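PDB 5T3B: glycoside Hydrolase from Bacteroides plebeius, which probably hydrolyses beta-glycosidic bonds in agarose-type marine polysaccharides, as a family 50 glycoside hydrolase of a human gut Bacteroides. Local coordinates for residues Y122-A127 and D467-V472. Residues are numbered along the deposited sequence; the frame is centred on the assembly and turned at random.
Sequences YVRGIA and DINWNV
Arg-124 reaches from its strand to Asn-469, in the C-terminal part of helix 459-469, where NH1 of Arg-124 donates to the backbone O of Asn-469 (2.9 Å, N-H...O angle 141°), approaching from above the carbonyl plane. The bends at chi2 and chi3 turn the guanidinium back toward Tyr-122 O, which accepts from Arg-124 NE (2.9 Å) and Arg-124 NH2 (3.0 Å), close to the guanidinium plane. Tyr-79 OH and Gly-87 O also bond to the guanidinium, so this buried cation is held in position by several partners. Val-472 lies over one guanidinium face, its CG2 3.9 Å from Arg-124 NE, and the same methyl meets CB of Tyr-122 at 3.9 Å. The Asn-469 and Arg-124 side chains lie alongside one another, heading opposite ways, with amide and guanidinium nearly perpendicular (88°) and Asn-469 OD1 4.0 Å from Arg-124 CG; OD1 bonds to Tyr-419 OH and ND2 to Ile-159 O. Trp-435, on the neighbouring strand 432-437, touches Arg-124, Asn-469 and Val-472. Strand 120-126 runs parallel to both 163-165 and 432-437, consistent with the (beta/alpha)8 barrel of family 50 enzymes, in which this contact packs the junction between helices 459-469 and 472-480 against strand 120-126.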
loop_
_atom_site.group_PDB
_atom_site.type_symbol
_atom_site.label_atom_id
_atom_site.label_comp_id
_atom_site.label_asym_id
_atom_site.label_seq_id
_atom_site.Cartn_x
_atom_site.Cartn_y
_atom_site.Cartn_z
ATOM N N TYR A 122 -4.423 -8.825 -10.138
ATOM C CA TYR A 122 -3.194 -8.170 -9.766
ATOM C C TYR A 122 -3.559 -6.768 -9.344
ATOM O O TYR A 122 -4.120 -5.997 -10.134
ATOM C CB TYR A 122 -2.160 -8.200 -10.893
ATOM C CG TYR A 122 -0.803 -7.822 -10.371
ATOM C CD1 TYR A 122 -0.016 -8.728 -9.700
ATOM C CD2 TYR A 122 -0.346 -6.503 -10.415
ATOM C CE1 TYR A 122 1.192 -8.370 -9.151
ATOM C CE2 TYR A 122 0.860 -6.145 -9.825
ATOM C CZ TYR A 122 1.651 -7.094 -9.208
ATOM O OH TYR A 122 2.838 -6.735 -8.647
ATOM N N VAL A 123 -3.290 -6.404 -8.084
ATOM C CA VAL A 123 -3.822 -5.149 -7.572
ATOM C C VAL A 123 -3.119 -3.969 -8.246
ATOM O O VAL A 123 -1.884 -3.853 -8.186
ATOM C CB VAL A 123 -3.673 -5.016 -6.044
ATOM C CG1 VAL A 123 -4.247 -3.706 -5.582
ATOM C CG2 VAL A 123 -4.366 -6.190 -5.356
ATOM N N ARG A 124 -3.916 -3.069 -8.862
ATOM C CA ARG A 124 -3.446 -1.791 -9.402
ATOM C C ARG A 124 -4.436 -0.747 -8.944
ATOM O O ARG A 124 -5.522 -0.639 -9.475
ATOM C CB ARG A 124 -3.304 -1.879 -10.912
ATOM C CG ARG A 124 -2.096 -2.694 -11.374
ATOM C CD ARG A 124 -2.343 -3.441 -12.678
ATOM N NE ARG A 124 -3.371 -4.459 -12.443
ATOM C CZ ARG A 124 -4.280 -4.876 -13.308
ATOM N NH1 ARG A 124 -4.169 -4.582 -14.596
ATOM N NH2 ARG A 124 -5.296 -5.594 -12.859
ATOM N N GLY A 125 -4.055 -0.046 -7.864
ATOM C CA GLY A 125 -4.921 0.877 -7.222
ATOM C C GLY A 125 -4.449 2.325 -7.248
ATOM O O GLY A 125 -3.313 2.617 -7.580
ATOM N N ILE A 126 -5.391 3.182 -6.867
ATOM C CA ILE A 126 -5.159 4.612 -6.727
ATOM C C ILE A 126 -5.570 5.031 -5.314
ATOM O O ILE A 126 -6.661 4.666 -4.858
ATOM C CB ILE A 126 -5.960 5.405 -7.771
ATOM C CG1 ILE A 126 -5.545 5.037 -9.150
ATOM C CG2 ILE A 126 -5.873 6.910 -7.472
ATOM C CD1 ILE A 126 -4.281 5.586 -9.558
ATOM N N ALA A 127 -4.696 5.733 -4.615
ATOM C CA ALA A 127 -4.988 6.186 -3.265
ATOM C C ALA A 127 -5.773 7.510 -3.256
ATOM O O ALA A 127 -5.689 8.326 -4.197
ATOM C CB ALA A 127 -3.704 6.376 -2.459
ATOM N N ASP A 467 1.114 1.142 -20.072
ATOM C CA ASP A 467 1.923 0.132 -20.704
ATOM C C ASP A 467 2.296 -0.988 -19.707
ATOM O O ASP A 467 2.288 -2.172 -20.044
ATOM C CB ASP A 467 3.180 0.746 -21.328
ATOM C CG ASP A 467 2.856 1.597 -22.545
ATOM O OD1 ASP A 467 1.814 1.366 -23.237
ATOM O OD2 ASP A 467 3.725 2.459 -22.801
ATOM N N ILE A 468 2.593 -0.596 -18.454
ATOM C CA ILE A 468 2.789 -1.602 -17.403
ATOM C C ILE A 468 1.483 -2.306 -17.015
ATOM O O ILE A 468 1.375 -3.531 -16.996
ATOM C CB ILE A 468 3.456 -0.993 -16.149
ATOM C CG1 ILE A 468 4.861 -0.509 -16.455
ATOM C CG2 ILE A 468 3.353 -1.924 -14.929
ATOM C CD1 ILE A 468 5.864 -1.634 -16.494
ATOM N N ASN A 469 0.507 -1.489 -16.664
ATOM C CA ASN A 469 -0.691 -2.006 -16.011
ATOM C C ASN A 469 -1.449 -2.963 -16.901
ATOM O O ASN A 469 -2.009 -3.957 -16.441
ATOM C CB ASN A 469 -1.617 -0.880 -15.604
ATOM C CG ASN A 469 -1.056 -0.053 -14.489
ATOM O OD1 ASN A 469 -0.076 -0.357 -13.842
ATOM N ND2 ASN A 469 -1.769 1.051 -14.232
ATOM N N TRP A 470 -1.457 -2.670 -18.208
ATOM C CA TRP A 470 -2.137 -3.576 -19.148
ATOM C C TRP A 470 -1.440 -4.936 -19.267
ATOM O O TRP A 470 -2.035 -5.905 -19.700
ATOM C CB TRP A 470 -2.108 -2.989 -20.547
ATOM C CG TRP A 470 -2.896 -1.750 -20.777
ATOM C CD1 TRP A 470 -3.903 -1.220 -20.018
ATOM C CD2 TRP A 470 -2.747 -0.870 -21.903
ATOM N NE1 TRP A 470 -4.398 -0.101 -20.619
ATOM C CE2 TRP A 470 -3.700 0.156 -21.769
ATOM C CE3 TRP A 470 -1.864 -0.850 -23.003
ATOM C CZ2 TRP A 470 -3.794 1.210 -22.714
ATOM C CZ3 TRP A 470 -1.948 0.193 -23.899
ATOM C CH2 TRP A 470 -2.879 1.194 -23.760
ATOM N N ASN A 471 -0.155 -4.956 -18.950
ATOM C CA ASN A 471 0.745 -6.073 -19.234
ATOM C C ASN A 471 1.207 -6.852 -17.992
ATOM O O ASN A 471 2.032 -7.756 -18.123
ATOM C CB ASN A 471 1.954 -5.585 -20.069
ATOM C CG ASN A 471 1.527 -5.246 -21.448
ATOM O OD1 ASN A 471 1.331 -4.059 -21.845
ATOM N ND2 ASN A 471 1.213 -6.254 -22.165
ATOM N N VAL A 472 0.686 -6.521 -16.802
ATOM C CA VAL A 472 1.195 -7.166 -15.624
ATOM C C VAL A 472 1.155 -8.695 -15.690
ATOM O O VAL A 472 2.063 -9.377 -15.195
ATOM C CB VAL A 472 0.576 -6.664 -14.302
ATOM C CG1 VAL A 472 0.956 -5.227 -14.040
ATOM C CG2 VAL A 472 -0.950 -6.850 -14.291
#